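Local coordinates for protein N-acetylmuramoyl-L-alanine amidase amiD (Escherichia coli, PDB 3D2Y) that hydrolyses, with a catalytic zinc ion, the bond between N-acetylmuramoyl residues and L-amino acids in certain cell-wall glycopeptides, at residues I101-E106 with Q128-L133; A150-A155 with I227-M232; H233-L238 with Q248-A253. All blocks are in the same frame, centred on the assembly; numbering follows the deposited sequence.

The three contacts follow in series along the chain. Contact 1 packs strand 100-105 against helix 124-141. Contact 2 joins the short turn after strand 148-150 to helix 220-234. Contact 3 links the end of that helix to helix 245-258. Strands 100-105 and 148-150 belong to one mixed sheet, with strand 31-36 between them. The centres of contacts 1 and 2 are about 18 Å apart, and those of contacts 2 and 3 about 11 Å. Contacts 2 and 3 touch through Asp153 and His233. Helix 220-234 joins the amidase part of the chain to the C-terminal helices. Contact 1 includes the proton acceptor and contact 2 a zinc ligand. Contact 3 lies away from the zinc and substrate sites.

Contact 1 (I101-E106 with Q128-L133); sequences IGIELE and QALIPL
Ile103 meets two leucines of the helix, Leu130 and Leu133. Its CD1 lies 4.0 Å from Leu130 CD1. The same atom reaches Leu133 CD2 at 4.0 Å, and these two side chains come together tip to tip. The other branch takes part as well, with Ile103 CG2 4.0 Å from Leu130 CD1. Ile103 holds CG2 anti to the backbone N and CG1 beside it (chi1 -63°), which sets both branches against that one leucine methyl. Next along the strand, Glu104 turns to the other face of the sheet. It is the proton acceptor of the active site and packs there beside His35, Thr37 and Ser55. Leu105 returns to the helix side. Its CD1 is 4.1 Å from Leu130 CD2, and the two side chains cross at about a right angle. Leu130 thus divides its methyls, one for Ile103 and one for Leu105. All the cross-contacts are apolar. Ile103 and Leu105 thus face the helix, and Glu104 between them faces the active site. The axes of strand 101-105 and helix 128-133 approach to 11.1 Å and run nearly antiparallel, at 171°. Strand 100-105 lies between strands 57-59 and 31-36 in the mixed sheet of the amidase fold. Tyr57 and Val59 pack from one neighbour and Leu32 and Ile34 from the other, while Ile137 continues the cover along helix 124-141.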
loop_
_atom_site.group_PDB
_atom_site.type_symbol
_atom_site.label_atom_id
_atom_site.label_comp_id
_atom_site.label_asym_id
_atom_site.label_seq_id
_atom_site.Cartn_x
_atom_site.Cartn_y
_atom_site.Cartn_z
ATOM N N ILE A 101 5.031 -5.466 5.585
ATOM C CA ILE A 101 6.313 -5.418 4.868
ATOM C C ILE A 101 6.335 -4.150 4.029
ATOM O O ILE A 101 5.331 -3.776 3.474
ATOM C CB ILE A 101 6.470 -6.690 4.026
ATOM C CG1 ILE A 101 6.827 -7.828 4.982
ATOM C CG2 ILE A 101 7.569 -6.519 2.984
ATOM C CD1 ILE A 101 6.887 -9.159 4.388
ATOM N N GLY A 102 7.487 -3.468 3.984
ATOM C CA GLY A 102 7.589 -2.183 3.287
ATOM C C GLY A 102 8.547 -2.373 2.138
ATOM O O GLY A 102 9.633 -2.921 2.314
ATOM N N ILE A 103 8.088 -2.012 0.951
ATOM C CA ILE A 103 8.934 -1.982 -0.252
ATOM C C ILE A 103 9.126 -0.557 -0.707
ATOM O O ILE A 103 8.142 0.146 -1.024
ATOM C CB ILE A 103 8.363 -2.849 -1.391
ATOM C CG1 ILE A 103 8.338 -4.313 -0.936
ATOM C CG2 ILE A 103 9.236 -2.711 -2.674
ATOM C CD1 ILE A 103 7.580 -5.194 -1.867
ATOM N N GLU A 104 10.391 -0.153 -0.802
ATOM C CA GLU A 104 10.751 1.175 -1.317
ATOM C C GLU A 104 11.257 1.056 -2.764
ATOM O O GLU A 104 12.111 0.209 -3.081
ATOM C CB GLU A 104 11.832 1.804 -0.439
ATOM C CG GLU A 104 11.321 2.312 0.921
ATOM C CD GLU A 104 11.135 3.796 0.916
ATOM O OE1 GLU A 104 11.946 4.477 0.280
ATOM O OE2 GLU A 104 10.226 4.309 1.570
ATOM N N LEU A 105 10.707 1.920 -3.605
ATOM C CA LEU A 105 10.967 2.024 -5.045
ATOM C C LEU A 105 11.714 3.326 -5.321
ATOM O O LEU A 105 11.231 4.423 -5.012
ATOM C CB LEU A 105 9.652 1.978 -5.812
ATOM C CG LEU A 105 8.648 0.842 -5.533
ATOM C CD1 LEU A 105 7.414 0.963 -6.440
ATOM C CD2 LEU A 105 9.325 -0.494 -5.781
ATOM N N GLU A 106 12.897 3.192 -5.896
ATOM C CA GLU A 106 13.686 4.371 -6.241
ATOM C C GLU A 106 12.909 5.112 -7.318
ATOM O O GLU A 106 12.737 4.612 -8.428
ATOM C CB GLU A 106 15.075 4.018 -6.744
ATOM C CG GLU A 106 15.908 5.262 -7.148
ATOM C CD GLU A 106 17.097 4.979 -8.094
ATOM O OE1 GLU A 106 17.637 5.960 -8.627
ATOM O OE2 GLU A 106 17.494 3.814 -8.286
ATOM N N GLN A 128 8.638 -4.508 -13.438
ATOM C CA GLN A 128 8.856 -5.905 -13.819
ATOM C C GLN A 128 9.573 -6.714 -12.708
ATOM O O GLN A 128 9.304 -7.912 -12.505
ATOM C CB GLN A 128 9.622 -5.985 -15.169
ATOM C CG GLN A 128 8.762 -5.743 -16.461
ATOM C CD GLN A 128 7.341 -6.345 -16.402
ATOM O OE1 GLN A 128 6.348 -5.618 -16.280
ATOM N NE2 GLN A 128 7.248 -7.664 -16.482
ATOM N N ALA A 129 10.495 -6.051 -12.011
ATOM C CA ALA A 129 11.236 -6.611 -10.867
ATOM C C ALA A 129 10.334 -6.762 -9.650
ATOM O O ALA A 129 10.382 -7.786 -8.918
ATOM C CB ALA A 129 12.437 -5.706 -10.551
ATOM N N LEU A 130 9.510 -5.737 -9.429
ATOM C CA LEU A 130 8.534 -5.721 -8.303
ATOM C C LEU A 130 7.534 -6.857 -8.321
ATOM O O LEU A 130 7.233 -7.411 -7.266
ATOM C CB LEU A 130 7.802 -4.389 -8.298
ATOM C CG LEU A 130 6.725 -4.147 -7.236
ATOM C CD1 LEU A 130 7.279 -4.380 -5.797
ATOM C CD2 LEU A 130 6.096 -2.771 -7.436
ATOM N N ILE A 131 6.992 -7.180 -9.496
ATOM C CA ILE A 131 5.894 -8.174 -9.613
ATOM C C ILE A 131 6.207 -9.543 -8.936
ATOM O O ILE A 131 5.466 -9.942 -8.071
ATOM C CB ILE A 131 5.378 -8.275 -11.116
ATOM C CG1 ILE A 131 4.656 -6.969 -11.480
ATOM C CG2 ILE A 131 4.492 -9.560 -11.343
ATOM C CD1 ILE A 131 4.363 -6.749 -13.045
ATOM N N PRO A 132 7.314 -10.236 -9.309
ATOM C CA PRO A 132 7.617 -11.534 -8.657
ATOM C C PRO A 132 7.936 -11.453 -7.149
ATOM O O PRO A 132 7.653 -12.396 -6.412
ATOM C CB PRO A 132 8.797 -12.064 -9.462
ATOM C CG PRO A 132 9.426 -10.831 -10.037
ATOM C CD PRO A 132 8.303 -9.925 -10.361
ATOM N N LEU A 133 8.484 -10.334 -6.690
ATOM C CA LEU A 133 8.762 -10.149 -5.277
ATOM C C LEU A 133 7.446 -9.955 -4.520
ATOM O O LEU A 133 7.190 -10.619 -3.509
ATOM C CB LEU A 133 9.707 -8.949 -5.077
ATOM C CG LEU A 133 9.873 -8.481 -3.615
ATOM C CD1 LEU A 133 10.522 -9.584 -2.726
ATOM C CD2 LEU A 133 10.600 -7.133 -3.557
#

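Contact 2 (A150-A155 with I227-M232); sequences AHADIA and IMAFQM
Ala152 and Ala229 bring the two backbones close, with their CA atoms 5.6 Å apart. Ala229 CB rests 3.6 Å from Ala152 O, and the two CB atoms are 4.2 Å apart. Small side chains permit this near approach. Met232 adds a second apolar touch one helical turn further on. Its CE lies 4.1 Å from Ala152 CB, and a bend at the last torsion (chi3 -74°) turns the methyl to that place.

Asp153 supplies the polar side. Its OD1 is 3.7 Å from Ala229 O, and a water joins these two acceptors by donating to both. The water lies 2.8 Å from Asp153 OD1. The other carboxylate oxygen is used within the turn: Ala150 N donates to Asp153 OD2 at 2.8 Å, with an N-H...O angle of 161°. That donor stands above the carboxylate plane, 48° out of it. Two partners from further out complete the grip on the buried carboxylate. His233 ND1 probably bonds to OD2, and Tyr212 OH bonds to OD1. The many donors would probably favour a charged carboxylate.

The turn that Asp153 braces also carries His151, a ligand of the catalytic zinc ion. The His151 side chain takes no part in the touch with helix 220-234. Its NE2 bonds to Ala85 O, and its ND1 lies beside Asp161, another zinc ligand. Ala152 bonds to Asp161 through its backbone. Contact 2 thus backs the metal site with a helix from the C-terminal part of the chain. The turn follows strand 148-150 at the border of the mixed sheet. On its far side helix 220-234 is flanked by helices 200-210 and 245-258, with Phe230 wedged among them.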
loop_
_atom_site.group_PDB
_atom_site.type_symbol
_atom_site.label_atom_id
_atom_site.label_comp_id
_atom_site.label_asym_id
_atom_site.label_seq_id
_atom_site.Cartn_x
_atom_site.Cartn_y
_atom_site.Cartn_z
ATOM N N ALA A 150 -0.784 1.737 -0.723
ATOM C CA ALA A 150 0.111 2.869 -0.784
ATOM C C ALA A 150 0.377 3.358 0.621
ATOM O O ALA A 150 -0.471 3.288 1.494
ATOM C CB ALA A 150 -0.565 4.018 -1.584
ATOM N N HIS A 151 1.561 3.909 0.827
ATOM C CA HIS A 151 1.801 4.627 2.081
ATOM C C HIS A 151 0.739 5.738 2.285
ATOM O O HIS A 151 0.293 6.024 3.416
ATOM C CB HIS A 151 3.144 5.265 1.968
ATOM C CG HIS A 151 3.734 5.721 3.276
ATOM N ND1 HIS A 151 4.876 6.493 3.334
ATOM C CD2 HIS A 151 3.376 5.491 4.559
ATOM C CE1 HIS A 151 5.205 6.704 4.596
ATOM N NE2 HIS A 151 4.295 6.125 5.356
ATOM N N ALA A 152 0.363 6.404 1.183
ATOM C CA ALA A 152 -0.647 7.496 1.285
ATOM C C ALA A 152 -1.946 6.928 1.800
ATOM O O ALA A 152 -2.724 7.636 2.460
ATOM C CB ALA A 152 -0.866 8.178 -0.098
ATOM N N ASP A 153 -2.215 5.655 1.492
ATOM C CA ASP A 153 -3.463 5.037 1.936
ATOM C C ASP A 153 -3.488 4.957 3.466
ATOM O O ASP A 153 -4.569 5.046 4.081
ATOM C CB ASP A 153 -3.638 3.633 1.358
ATOM C CG ASP A 153 -3.833 3.627 -0.171
ATOM O OD1 ASP A 153 -4.335 4.617 -0.744
ATOM O OD2 ASP A 153 -3.489 2.605 -0.799
ATOM N N ILE A 154 -2.317 4.745 4.085
ATOM C CA ILE A 154 -2.289 4.427 5.525
ATOM C C ILE A 154 -1.923 5.646 6.358
ATOM O O ILE A 154 -2.105 5.641 7.580
ATOM C CB ILE A 154 -1.377 3.231 5.871
ATOM C CG1 ILE A 154 0.110 3.575 5.687
ATOM C CG2 ILE A 154 -1.818 2.010 5.112
ATOM C CD1 ILE A 154 1.015 2.334 5.896
ATOM N N ALA A 155 -1.406 6.678 5.689
ATOM C CA ALA A 155 -1.127 7.991 6.308
ATOM C C ALA A 155 -1.497 9.160 5.374
ATOM O O ALA A 155 -0.586 9.913 4.935
ATOM C CB ALA A 155 0.381 8.104 6.631
ATOM N N ILE A 227 -9.524 11.890 0.365
ATOM C CA ILE A 227 -10.207 11.536 -0.871
ATOM C C ILE A 227 -9.153 11.495 -1.965
ATOM O O ILE A 227 -9.146 10.603 -2.819
ATOM C CB ILE A 227 -11.342 12.534 -1.193
ATOM C CG1 ILE A 227 -12.549 12.316 -0.238
ATOM C CG2 ILE A 227 -11.821 12.311 -2.609
ATOM C CD1 ILE A 227 -13.582 13.505 -0.106
ATOM N N MET A 228 -8.231 12.441 -1.891
ATOM C CA MET A 228 -7.099 12.508 -2.804
ATOM C C MET A 228 -6.245 11.221 -2.760
ATOM O O MET A 228 -5.898 10.660 -3.812
ATOM C CB MET A 228 -6.265 13.741 -2.466
ATOM C CG MET A 228 -5.097 14.025 -3.382
ATOM S SD MET A 228 -4.105 15.446 -2.806
ATOM C CE MET A 228 -5.294 16.515 -1.978
ATOM N N ALA A 229 -5.895 10.769 -1.549
ATOM C CA ALA A 229 -5.151 9.518 -1.367
ATOM C C ALA A 229 -5.853 8.321 -2.087
ATOM O O ALA A 229 -5.205 7.523 -2.785
ATOM C CB ALA A 229 -4.957 9.232 0.122
ATOM N N PHE A 230 -7.165 8.256 -1.952
ATOM C CA PHE A 230 -7.969 7.184 -2.531
ATOM C C PHE A 230 -7.928 7.266 -4.078
ATOM O O PHE A 230 -7.767 6.238 -4.796
ATOM C CB PHE A 230 -9.408 7.284 -2.004
ATOM C CG PHE A 230 -10.350 6.299 -2.618
ATOM C CD1 PHE A 230 -10.259 4.945 -2.311
ATOM C CD2 PHE A 230 -11.375 6.735 -3.496
ATOM C CE1 PHE A 230 -11.142 4.019 -2.886
ATOM C CE2 PHE A 230 -12.262 5.821 -4.090
ATOM C CZ PHE A 230 -12.133 4.454 -3.779
ATOM N N GLN A 231 -8.046 8.502 -4.571
ATOM C CA GLN A 231 -8.059 8.759 -6.018
ATOM C C GLN A 231 -6.699 8.483 -6.639
ATOM O O GLN A 231 -6.618 7.922 -7.750
ATOM C CB GLN A 231 -8.518 10.186 -6.332
ATOM C CG GLN A 231 -10.005 10.431 -5.969
ATOM C CD GLN A 231 -10.401 11.902 -5.980
ATOM O OE1 GLN A 231 -9.596 12.773 -5.668
ATOM N NE2 GLN A 231 -11.668 12.176 -6.280
ATOM N N MET A 232 -5.630 8.898 -5.965
ATOM C CA MET A 232 -4.266 8.586 -6.434
ATOM C C MET A 232 -4.059 7.097 -6.663
ATOM O O MET A 232 -3.367 6.724 -7.602
ATOM C CB MET A 232 -3.171 9.135 -5.508
ATOM C CG MET A 232 -3.026 10.638 -5.535
ATOM S SD MET A 232 -1.554 11.176 -4.660
ATOM C CE MET A 232 -1.998 10.953 -2.953
HETATM O O HOH W 1 -2.968 6.471 -2.372
#

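Contact 3 (H233-L238 with Q248-A253); sequences HFRPTL and QAIAEA
Ile250 is the centre of this contact and reaches from helix 245-258 to Phe234 and Arg235. Its CD1 lies 3.5 Å from Phe234 O and 3.6 Å from Arg235 CG. The shorter branch also meets Phe234, with Ile250 CG2 3.8 Å from Phe234 CB. CG2 is anti to the backbone N and CG1 lies beside it (chi1 -71°), and this sends the long branch to Phe234 O and Arg235 and leaves CG2 on Phe234 CB.

The CB of Phe234 faces the helix, and its ring turns off from it. One face of the ring is covered by His233, whose CD2 sits 3.4 Å above the Phe234 ring plane, over the centre. Phe230 meets the same phenylalanine with planes at about 40°, and Leu254 packs against it from helix 245-258. Helix 220-234 ends here, and Arg235 is the first residue to leave helical geometry. A type I beta turn from Arg235 to Leu238 follows. The packing of helices 200-210, 220-234 and 245-258 is consistent with the three-helix bundle of peptidoglycan-binding domains.

Arg235 crosses Ile250 at about a right angle and touches it with the aliphatic part alone. The chain then bends at chi2 and chi3 and folds back over the turn. Its guanidinium takes Leu238 O side-on, in its own plane, with NE and NH1 each 2.9 Å from that oxygen. The NE bond lies on a lone pair, whereas NH1 stands above the carbonyl plane. NH2 forms salt bridges with Asp244 and Glu246, which tie the turn to the first turn of helix 245-258 and the residue before it. With an alanine here, Leu238 O would probably lack both donors, Asp244 and Glu246 their positive mate, and a gap would open beside Ile250 CD1.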
loop_
_atom_site.group_PDB
_atom_site.type_symbol
_atom_site.label_atom_id
_atom_site.label_comp_id
_atom_site.label_asym_id
_atom_site.label_seq_id
_atom_site.Cartn_x
_atom_site.Cartn_y
_atom_site.Cartn_z
ATOM N N HIS A 233 -4.716 6.261 -5.850
ATOM C CA HIS A 233 -4.630 4.802 -5.968
ATOM C C HIS A 233 -5.650 4.264 -7.017
ATOM O O HIS A 233 -5.297 3.449 -7.888
ATOM C CB HIS A 233 -4.835 4.196 -4.561
ATOM C CG HIS A 233 -4.568 2.719 -4.451
ATOM N ND1 HIS A 233 -4.152 2.125 -3.273
ATOM C CD2 HIS A 233 -4.718 1.712 -5.348
ATOM C CE1 HIS A 233 -4.043 0.818 -3.459
ATOM N NE2 HIS A 233 -4.398 0.546 -4.704
ATOM N N PHE A 234 -6.899 4.724 -6.946
ATOM C CA PHE A 234 -8.007 4.049 -7.601
ATOM C C PHE A 234 -8.709 4.870 -8.677
ATOM O O PHE A 234 -9.519 4.313 -9.424
ATOM C CB PHE A 234 -9.046 3.549 -6.576
ATOM C CG PHE A 234 -8.543 2.491 -5.654
ATOM C CD1 PHE A 234 -8.444 1.166 -6.103
ATOM C CD2 PHE A 234 -8.210 2.795 -4.324
ATOM C CE1 PHE A 234 -8.005 0.163 -5.272
ATOM C CE2 PHE A 234 -7.741 1.764 -3.477
ATOM C CZ PHE A 234 -7.666 0.443 -3.959
ATOM N N ARG A 235 -8.369 6.165 -8.806
ATOM C CA ARG A 235 -8.970 7.019 -9.854
ATOM C C ARG A 235 -7.976 8.135 -10.198
ATOM O O ARG A 235 -8.229 9.314 -9.956
ATOM C CB ARG A 235 -10.330 7.590 -9.419
ATOM C CG ARG A 235 -11.312 7.886 -10.585
ATOM C CD ARG A 235 -11.005 9.184 -11.350
ATOM N NE ARG A 235 -11.043 10.337 -10.453
ATOM C CZ ARG A 235 -12.130 11.063 -10.193
ATOM N NH1 ARG A 235 -12.051 12.082 -9.353
ATOM N NH2 ARG A 235 -13.286 10.789 -10.781
ATOM N N PRO A 236 -6.803 7.744 -10.699
ATOM C CA PRO A 236 -5.698 8.673 -10.857
ATOM C C PRO A 236 -5.822 9.703 -11.957
ATOM O O PRO A 236 -5.004 10.601 -12.027
ATOM C CB PRO A 236 -4.509 7.759 -11.114
ATOM C CG PRO A 236 -5.080 6.510 -11.632
ATOM C CD PRO A 236 -6.424 6.363 -11.041
ATOM N N THR A 237 -6.837 9.594 -12.801
ATOM C CA THR A 237 -7.107 10.654 -13.781
ATOM C C THR A 237 -7.476 12.006 -13.155
ATOM O O THR A 237 -7.204 13.061 -13.757
ATOM C CB THR A 237 -8.206 10.234 -14.793
ATOM O OG1 THR A 237 -9.447 9.965 -14.106
ATOM C CG2 THR A 237 -7.735 8.999 -15.573
ATOM N N LEU A 238 -8.084 11.985 -11.970
ATOM C CA LEU A 238 -8.326 13.215 -11.220
ATOM C C LEU A 238 -8.326 12.925 -9.744
ATOM O O LEU A 238 -9.161 12.153 -9.269
ATOM C CB LEU A 238 -9.638 13.897 -11.624
ATOM C CG LEU A 238 -9.979 15.227 -10.915
ATOM C CD1 LEU A 238 -9.013 16.340 -11.322
ATOM C CD2 LEU A 238 -11.391 15.647 -11.208
ATOM N N GLN A 248 -17.096 7.714 -5.680
ATOM C CA GLN A 248 -18.038 6.979 -4.881
ATOM C C GLN A 248 -18.315 5.565 -5.438
ATOM O O GLN A 248 -18.329 4.599 -4.675
ATOM C CB GLN A 248 -19.354 7.757 -4.756
ATOM C CG GLN A 248 -20.400 6.999 -3.980
ATOM C CD GLN A 248 -21.749 7.687 -3.904
ATOM O OE1 GLN A 248 -22.268 8.204 -4.897
ATOM N NE2 GLN A 248 -22.345 7.658 -2.708
ATOM N N ALA A 249 -18.551 5.443 -6.746
ATOM C CA ALA A 249 -18.874 4.147 -7.370
ATOM C C ALA A 249 -17.727 3.150 -7.226
ATOM O O ALA A 249 -17.947 1.954 -6.997
ATOM C CB ALA A 249 -19.229 4.320 -8.829
ATOM N N ILE A 250 -16.507 3.658 -7.330
ATOM C CA ILE A 250 -15.301 2.841 -7.165
ATOM C C ILE A 250 -15.222 2.304 -5.747
ATOM O O ILE A 250 -15.012 1.087 -5.546
ATOM C CB ILE A 250 -14.050 3.648 -7.586
ATOM C CG1 ILE A 250 -14.058 3.811 -9.133
ATOM C CG2 ILE A 250 -12.750 2.979 -7.093
ATOM C CD1 ILE A 250 -13.009 4.820 -9.649
ATOM N N ALA A 251 -15.432 3.202 -4.774
ATOM C CA ALA A 251 -15.451 2.861 -3.355
ATOM C C ALA A 251 -16.523 1.814 -3.091
ATOM O O ALA A 251 -16.264 0.844 -2.383
ATOM C CB ALA A 251 -15.716 4.114 -2.503
ATOM N N GLU A 252 -17.718 2.017 -3.661
ATOM C CA GLU A 252 -18.838 1.085 -3.521
ATOM C C GLU A 252 -18.547 -0.288 -4.097
ATOM O O GLU A 252 -18.895 -1.314 -3.470
ATOM C CB GLU A 252 -20.127 1.672 -4.118
ATOM C CG GLU A 252 -20.729 2.809 -3.256
ATOM C CD GLU A 252 -21.973 3.469 -3.865
ATOM O OE1 GLU A 252 -21.925 3.892 -5.044
ATOM O OE2 GLU A 252 -23.012 3.544 -3.155
ATOM N N ALA A 253 -17.921 -0.306 -5.283
ATOM C CA ALA A 253 -17.508 -1.556 -5.934
ATOM C C ALA A 253 -16.349 -2.269 -5.203
ATOM O O ALA A 253 -16.372 -3.510 -5.060
ATOM C CB ALA A 253 -17.165 -1.329 -7.382
#